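Local coordinates for protein FIG000988: Predicted permease (Vibrio cholerae, PDB 6MJP) that probably serves, as one of two membrane-spanning subunits of the LptBFG ABC transporter, to move lipopolysaccharide from the inner membrane toward the outer membrane, at residues Ile3-Ile8 with Phe97-Ala101; Pro65-Tyr69 with Ala302-Tyr306; Met281-Pro285 with Ala341-Asn346. One frame throughout, in Å; residues are numbered along the deposited sequence.

Interaction 1: Ile3-Ile8 with Phe97-Ala101; sequences IVRYLI and FLIRA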
# COMPACT_ATOMS: atom_id res chain seq x y z
N ILE D 3 33.71 5.92 14.20
CA ILE D 3 32.58 6.07 13.28
C ILE D 3 31.68 4.83 13.30
O ILE D 3 30.46 4.93 13.12
CB ILE D 3 33.09 6.38 11.87
CG1 ILE D 3 31.92 6.41 10.90
CG2 ILE D 3 34.05 5.33 11.41
CD1 ILE D 3 32.32 6.88 9.56
N VAL D 4 32.26 3.64 13.49
CA VAL D 4 31.47 2.41 13.54
C VAL D 4 30.42 2.50 14.63
O VAL D 4 29.22 2.26 14.40
CB VAL D 4 32.39 1.19 13.75
CG1 VAL D 4 31.57 -0.06 14.01
CG2 VAL D 4 33.29 0.97 12.56
N ARG D 5 30.86 2.81 15.86
CA ARG D 5 29.94 3.01 16.98
C ARG D 5 28.85 4.02 16.65
O ARG D 5 27.67 3.79 16.93
CB ARG D 5 30.74 3.46 18.21
CG ARG D 5 31.52 2.36 18.90
CD ARG D 5 32.18 2.88 20.17
NE ARG D 5 33.18 3.89 19.85
CZ ARG D 5 33.96 4.50 20.74
NH1 ARG D 5 33.85 4.21 22.03
NH2 ARG D 5 34.85 5.40 20.34
N TYR D 6 29.24 5.16 16.06
CA TYR D 6 28.29 6.18 15.61
C TYR D 6 27.15 5.57 14.79
O TYR D 6 25.97 5.74 15.12
CB TYR D 6 29.03 7.24 14.79
CG TYR D 6 28.10 8.23 14.13
CD1 TYR D 6 27.48 9.24 14.87
CD2 TYR D 6 27.81 8.15 12.78
CE1 TYR D 6 26.62 10.14 14.27
CE2 TYR D 6 26.95 9.05 12.17
CZ TYR D 6 26.35 10.04 12.92
OH TYR D 6 25.49 10.93 12.32
N LEU D 7 27.49 4.88 13.70
CA LEU D 7 26.49 4.19 12.87
C LEU D 7 25.58 3.28 13.69
O LEU D 7 24.35 3.31 13.53
CB LEU D 7 27.20 3.38 11.80
CG LEU D 7 27.93 4.13 10.70
CD1 LEU D 7 28.84 3.15 10.00
CD2 LEU D 7 26.94 4.75 9.74
N ILE D 8 26.18 2.44 14.54
CA ILE D 8 25.40 1.54 15.40
C ILE D 8 24.43 2.33 16.26
O ILE D 8 23.24 1.99 16.36
CB ILE D 8 26.34 0.70 16.28
CG1 ILE D 8 27.36 -0.09 15.45
CG2 ILE D 8 25.55 -0.22 17.18
CD1 ILE D 8 28.30 -0.93 16.30
N PHE D 97 33.57 -0.15 6.82
CA PHE D 97 33.08 0.29 8.12
C PHE D 97 31.56 0.17 8.23
O PHE D 97 31.04 -0.26 9.27
CB PHE D 97 33.50 1.74 8.38
CG PHE D 97 34.99 1.94 8.34
CD1 PHE D 97 35.78 1.68 9.45
CD2 PHE D 97 35.60 2.41 7.19
CE1 PHE D 97 37.14 1.87 9.41
CE2 PHE D 97 36.95 2.61 7.14
CZ PHE D 97 37.73 2.34 8.25
N LEU D 98 30.84 0.55 7.18
CA LEU D 98 29.40 0.30 7.16
C LEU D 98 29.11 -1.18 7.39
O LEU D 98 28.28 -1.54 8.24
CB LEU D 98 28.80 0.78 5.83
CG LEU D 98 28.54 2.29 5.65
CD1 LEU D 98 29.82 3.08 5.57
CD2 LEU D 98 27.69 2.55 4.42
N ILE D 99 29.82 -2.06 6.68
CA ILE D 99 29.56 -3.50 6.78
C ILE D 99 29.97 -4.02 8.15
O ILE D 99 29.37 -4.97 8.67
CB ILE D 99 30.26 -4.25 5.63
CG1 ILE D 99 29.56 -3.94 4.30
CG2 ILE D 99 30.32 -5.76 5.90
CD1 ILE D 99 30.33 -4.41 3.07
N ARG D 100 30.99 -3.43 8.77
CA ARG D 100 31.39 -3.88 10.10
C ARG D 100 30.34 -3.51 11.14
O ARG D 100 29.95 -4.35 11.96
CB ARG D 100 32.74 -3.30 10.48
CG ARG D 100 33.23 -3.81 11.83
N ALA D 101 29.86 -2.26 11.10
CA ALA D 101 28.78 -1.84 11.99
C ALA D 101 27.53 -2.67 11.78
O ALA D 101 26.88 -3.08 12.75
CB ALA D 101 28.48 -0.36 11.75
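Near the N terminus, helix 2-36 crosses the start of helix 95-134. The axes of the two short segments pass 8.9 Å apart at -55°. Ala101 CA lies 5.3 Å from Val4 CA, and the CA-to-CB bond of Ala101 points toward the other helix.

Three side chains gather on that methyl group. Val4 has chi1 t, which sends its two methyls to different partners: Val4 CG1 lies 3.8 Å from Ala101 CB, and Val4 CG2 lies 4.0 Å from Phe97 CD1, at the ring edge. Leu7 is in the m,t rotamer. Leu7 CD1 sits 3.9 Å from Ala101 CB. Ile8 has a CA-to-CB bond that runs sideways, but chi1 m brings Ile8 CG1 to 3.9 Å from Ala101 CB. Phe97, with chi1 m, points toward the first helix. Ile3 reaches this ring more loosely, with Ile3 CG2 4.5 Å from Phe97 CD1. Leu98 starts away from helix 2-36, yet chi1 m brings Leu98 CG within 4.4 Å of Leu7 CD1.

Met88 of helix 84-91 touches both Ile3 and Leu98. Tyr6 and Phe97 also pack on the ATP-binding protein chain, so this crossing lies beside the ATPase subunit. No hydrogen bond links the two segments. The cohesion is therefore apolar, from aliphatic groups round Ala101 and the edge of the Phe97 ring.

Interaction 2: Pro65-Tyr69 with Ala302-Tyr306; sequences PLSLY and AILIY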
# COMPACT_ATOMS: atom_id res chain seq x y z
N PRO D 65 13.67 -9.91 12.22
CA PRO D 65 14.36 -9.70 10.95
C PRO D 65 13.97 -8.40 10.27
O PRO D 65 14.83 -7.57 9.95
CB PRO D 65 13.93 -10.90 10.10
CG PRO D 65 13.54 -11.94 11.05
CD PRO D 65 12.98 -11.22 12.25
N LEU D 66 12.67 -8.22 10.04
CA LEU D 66 12.19 -7.01 9.39
C LEU D 66 12.57 -5.77 10.17
O LEU D 66 12.86 -4.72 9.58
CB LEU D 66 10.68 -7.07 9.22
CG LEU D 66 10.09 -6.01 8.31
CD1 LEU D 66 10.70 -6.11 6.92
CD2 LEU D 66 8.60 -6.16 8.25
N SER D 67 12.58 -5.88 11.50
CA SER D 67 12.91 -4.74 12.36
C SER D 67 14.29 -4.19 12.03
O SER D 67 14.45 -3.02 11.67
CB SER D 67 12.82 -5.17 13.82
OG SER D 67 13.12 -4.11 14.69
N LEU D 68 15.31 -5.05 12.13
CA LEU D 68 16.68 -4.65 11.82
C LEU D 68 16.84 -4.30 10.34
O LEU D 68 17.56 -3.36 9.99
CB LEU D 68 17.64 -5.76 12.21
CG LEU D 68 19.11 -5.43 12.02
CD1 LEU D 68 19.47 -4.20 12.83
CD2 LEU D 68 19.97 -6.60 12.43
N TYR D 69 16.18 -5.07 9.46
CA TYR D 69 16.21 -4.82 8.02
C TYR D 69 15.79 -3.39 7.68
O TYR D 69 16.53 -2.65 7.02
CB TYR D 69 15.28 -5.84 7.34
CG TYR D 69 15.26 -5.92 5.83
CD1 TYR D 69 16.29 -6.51 5.11
CD2 TYR D 69 14.14 -5.50 5.11
CE1 TYR D 69 16.24 -6.62 3.72
CE2 TYR D 69 14.07 -5.60 3.74
CZ TYR D 69 15.12 -6.16 3.04
OH TYR D 69 15.01 -6.25 1.67
N ALA D 302 12.87 -3.38 -1.33
CA ALA D 302 13.34 -4.05 -0.12
C ALA D 302 12.27 -4.95 0.47
O ALA D 302 12.56 -6.06 0.92
CB ALA D 302 13.79 -3.02 0.91
N ILE D 303 11.02 -4.48 0.50
CA ILE D 303 9.93 -5.27 1.05
C ILE D 303 9.61 -6.42 0.11
O ILE D 303 9.34 -7.54 0.55
CB ILE D 303 8.72 -4.34 1.33
CG1 ILE D 303 9.05 -3.44 2.52
CG2 ILE D 303 7.42 -5.13 1.58
CD1 ILE D 303 7.89 -2.64 3.04
N LEU D 304 9.70 -6.18 -1.20
CA LEU D 304 9.52 -7.25 -2.18
C LEU D 304 10.52 -8.38 -1.97
O LEU D 304 10.17 -9.56 -2.09
CB LEU D 304 9.64 -6.67 -3.58
CG LEU D 304 9.65 -7.65 -4.72
CD1 LEU D 304 8.31 -8.36 -4.76
CD2 LEU D 304 9.93 -6.89 -6.00
N ILE D 305 11.77 -8.03 -1.66
CA ILE D 305 12.81 -9.02 -1.44
C ILE D 305 12.53 -9.84 -0.19
O ILE D 305 12.73 -11.06 -0.16
CB ILE D 305 14.18 -8.32 -1.34
CG1 ILE D 305 14.65 -7.87 -2.73
CG2 ILE D 305 15.20 -9.17 -0.59
CD1 ILE D 305 15.86 -7.00 -2.67
N TYR D 306 12.10 -9.15 0.88
CA TYR D 306 11.77 -9.81 2.14
C TYR D 306 10.58 -10.74 1.97
O TYR D 306 10.55 -11.84 2.54
CB TYR D 306 11.47 -8.76 3.20
CG TYR D 306 11.25 -9.27 4.61
CD1 TYR D 306 10.02 -9.78 5.02
CD2 TYR D 306 12.26 -9.19 5.57
CE1 TYR D 306 9.81 -10.23 6.32
CE2 TYR D 306 12.07 -9.63 6.87
CZ TYR D 306 10.84 -10.15 7.24
OH TYR D 306 10.65 -10.59 8.53
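The Tyr306 ring offers one face to Leu66, whose CD1 sits 3.8 Å from the ring centroid and 13° off the normal. This is a CH-pi contact. At the ring edge is Pro65, with CB 3.9 Å from Tyr306 CE2. The Tyr69 ring is inclined to the Tyr306 ring, with centroids 5.7 Å apart and planes at 48°.

Tyr69 OH donates a hydrogen bond to Ala302 O at 2.6 Å, and Tyr69 CE2 packs 3.8 Å from Ala302 CB. The segments run at 154°, nearly antiparallel, with axes 11.8 Å apart, a wide spacing spanned by the two tyrosines.

Helix 48-81, kinked at Pro65, and helix 299-321 are predicted transmembrane helices of the permease bundle. Helix 260-286 borders the contact through Ile276 and Val283. Leu11 of the LptC chain packs on Ile305. The chemistry is mixed: aromatic and aliphatic surfaces fill the gap, while one buried hydroxyl is satisfied by a main-chain carbonyl.

Interaction 3: Met281-Pro285 with Ala341-Asn346; sequences MLVVP and AALMVN. With LMT (dodecyl-beta-D-maltoside), chain S.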
# COMPACT_ATOMS: atom_id res chain seq x y z
N MET D 281 23.49 -8.22 5.18
CA MET D 281 24.50 -8.06 4.14
C MET D 281 23.87 -7.73 2.79
O MET D 281 24.48 -7.01 1.99
CB MET D 281 25.35 -9.32 4.04
CG MET D 281 26.41 -9.41 5.13
SD MET D 281 27.69 -8.15 4.93
CE MET D 281 28.40 -8.65 3.36
N LEU D 282 22.66 -8.21 2.54
CA LEU D 282 21.99 -7.89 1.29
C LEU D 282 21.53 -6.43 1.26
O LEU D 282 21.67 -5.75 0.23
CB LEU D 282 20.82 -8.84 1.06
CG LEU D 282 19.89 -8.50 -0.11
CD1 LEU D 282 20.64 -8.49 -1.43
CD2 LEU D 282 18.78 -9.52 -0.16
N VAL D 283 20.99 -5.93 2.37
CA VAL D 283 20.36 -4.61 2.37
C VAL D 283 21.37 -3.47 2.53
O VAL D 283 21.06 -2.32 2.20
CB VAL D 283 19.29 -4.51 3.48
CG1 VAL D 283 19.93 -4.41 4.87
CG2 VAL D 283 18.37 -3.35 3.22
N VAL D 284 22.57 -3.75 3.04
CA VAL D 284 23.56 -2.68 3.19
C VAL D 284 23.88 -2.00 1.86
O VAL D 284 23.79 -0.77 1.79
CB VAL D 284 24.81 -3.22 3.91
CG1 VAL D 284 25.93 -2.23 3.79
CG2 VAL D 284 24.51 -3.46 5.36
N PRO D 285 24.22 -2.72 0.78
CA PRO D 285 24.41 -2.03 -0.51
C PRO D 285 23.13 -1.47 -1.11
O PRO D 285 23.20 -0.56 -1.93
CB PRO D 285 25.00 -3.12 -1.42
CG PRO D 285 25.35 -4.26 -0.51
CD PRO D 285 24.42 -4.17 0.63
N ALA D 341 22.80 -13.83 -3.51
CA ALA D 341 22.32 -12.51 -3.91
C ALA D 341 23.07 -11.41 -3.19
O ALA D 341 23.52 -10.44 -3.82
CB ALA D 341 20.82 -12.43 -3.65
N ALA D 342 23.26 -11.55 -1.86
CA ALA D 342 23.99 -10.56 -1.08
C ALA D 342 25.42 -10.38 -1.58
O ALA D 342 25.94 -9.26 -1.61
CB ALA D 342 24.00 -10.95 0.39
N LEU D 343 26.09 -11.48 -1.94
CA LEU D 343 27.40 -11.38 -2.55
C LEU D 343 27.34 -10.61 -3.87
O LEU D 343 28.18 -9.73 -4.11
CB LEU D 343 27.99 -12.78 -2.78
CG LEU D 343 28.19 -13.66 -1.54
CD1 LEU D 343 28.87 -14.97 -1.92
CD2 LEU D 343 28.97 -12.92 -0.44
N MET D 344 26.37 -10.92 -4.73
CA MET D 344 26.22 -10.22 -6.01
C MET D 344 26.10 -8.71 -5.80
O MET D 344 26.82 -7.92 -6.43
CB MET D 344 25.00 -10.73 -6.78
CG MET D 344 24.91 -12.24 -7.05
SD MET D 344 25.78 -12.94 -8.47
CE MET D 344 27.44 -13.17 -7.79
N VAL D 345 25.20 -8.28 -4.91
CA VAL D 345 24.98 -6.85 -4.73
C VAL D 345 26.15 -6.20 -4.02
O VAL D 345 26.37 -4.98 -4.15
CB VAL D 345 23.67 -6.59 -3.97
CG1 VAL D 345 22.51 -7.18 -4.72
CG2 VAL D 345 23.76 -7.19 -2.58
N ASN D 346 26.93 -6.97 -3.26
CA ASN D 346 28.04 -6.37 -2.54
C ASN D 346 29.27 -6.20 -3.41
O ASN D 346 30.08 -5.31 -3.16
CB ASN D 346 28.37 -7.19 -1.30
CG ASN D 346 27.62 -6.70 -0.07
OD1 ASN D 346 28.11 -5.85 0.66
ND2 ASN D 346 26.43 -7.24 0.15
C1B LMT S . 23.54 -0.57 -8.77
C2B LMT S . 24.20 0.25 -7.63
C3B LMT S . 23.90 1.75 -7.79
C4B LMT S . 24.23 2.24 -9.22
C5B LMT S . 23.49 1.31 -10.20
C6B LMT S . 23.72 1.77 -11.64
O1B LMT S . 22.16 -0.62 -8.59
O2B LMT S . 23.71 -0.23 -6.44
O3B LMT S . 24.54 2.49 -6.83
O4' LMT S . 23.81 3.54 -9.42
O5B LMT S . 23.86 -0.04 -10.03
O6B LMT S . 23.62 0.71 -12.51
C1' LMT S . 19.25 -3.51 -8.00
C2' LMT S . 20.22 -3.30 -6.82
C3' LMT S . 20.98 -1.97 -6.99
C4' LMT S . 21.61 -1.90 -8.39
C5' LMT S . 20.43 -2.10 -9.36
C6' LMT S . 20.74 -1.81 -10.81
O1' LMT S . 18.68 -4.75 -7.95
O2' LMT S . 19.47 -3.22 -5.69
O3' LMT S . 21.93 -1.85 -6.02
O5' LMT S . 19.94 -3.41 -9.24
O6' LMT S . 21.59 -2.81 -11.21
C1 LMT S . 19.45 -5.77 -7.36
C2 LMT S . 18.52 -6.46 -6.41
C3 LMT S . 18.93 -7.84 -5.99
C4 LMT S . 17.71 -8.60 -5.55
C5 LMT S . 18.10 -9.81 -4.77
C6 LMT S . 16.91 -10.68 -4.47
C7 LMT S . 17.28 -11.77 -3.50
C8 LMT S . 16.11 -12.69 -3.32
C9 LMT S . 16.35 -13.74 -2.28
C10 LMT S . 15.22 -14.73 -2.33
C11 LMT S . 15.46 -15.80 -3.36
C12 LMT S . 14.51 -16.95 -3.22
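Met281 opens the contact with its backbone. Met281 O accepts a hydrogen bond from Asn346 ND2 at 2.7 Å. Asn346 ND2 also donates to Ala342 O at 2.7 Å, so one amide group joins the carbonyls of both helices. The Met281 side chain adds CB at 4.2 Å from Ala342 CB. Leu282 comes next, at the closest backbone approach: Leu282 CA is 4.1 Å from Ala342 CA. The small alanine allows this. Leu282 CB lies 3.9 Å from Ala342 CB, and the t,p rotamer carries Leu282 CD1 to 3.6 Å from Val345 CG2. Val283 and Val284 turn to other partners. Pro285 ends the segment and kinks the helix. Pro285 CG packs 3.9 Å from Val345 CG2 and 3.2 Å from Asn346 ND2.

The segments run at 25°, close to parallel, with axes 8.2 Å apart. A dodecyl maltoside runs alongside 341-346, with its C7 3.6 Å from Ala341 CB and C3 3.9 Å from Val345 CG1, consistent with a membrane-facing surface. Helix 260-286 thus meets helix 332-346 here, helix 48-81 through Val283 on Tyr69 and Ile72, helix 95-134 through Met281 on Ile99 and Leu103, and helix 299-321 through Leu282 on Ile305.

From the N terminus, helix 2-36 enters interaction 1. The chain then runs through helices 48-81 and 84-91, and helix 95-134 closes that loop. Helix 48-81 has meanwhile opened interaction 2, so interactions 1 and 2 cross. Interaction 2 closes only at helix 299-321, after the strand-rich part of the chain. Helix 260-286 opens interaction 3 before that closure, and helix 332-346 closes it, so interactions 2 and 3 also cross; these two touch directly. Interactions 1 and 3 follow in series but touch through Ile99. Together they tie six predicted transmembrane helices into one bundle.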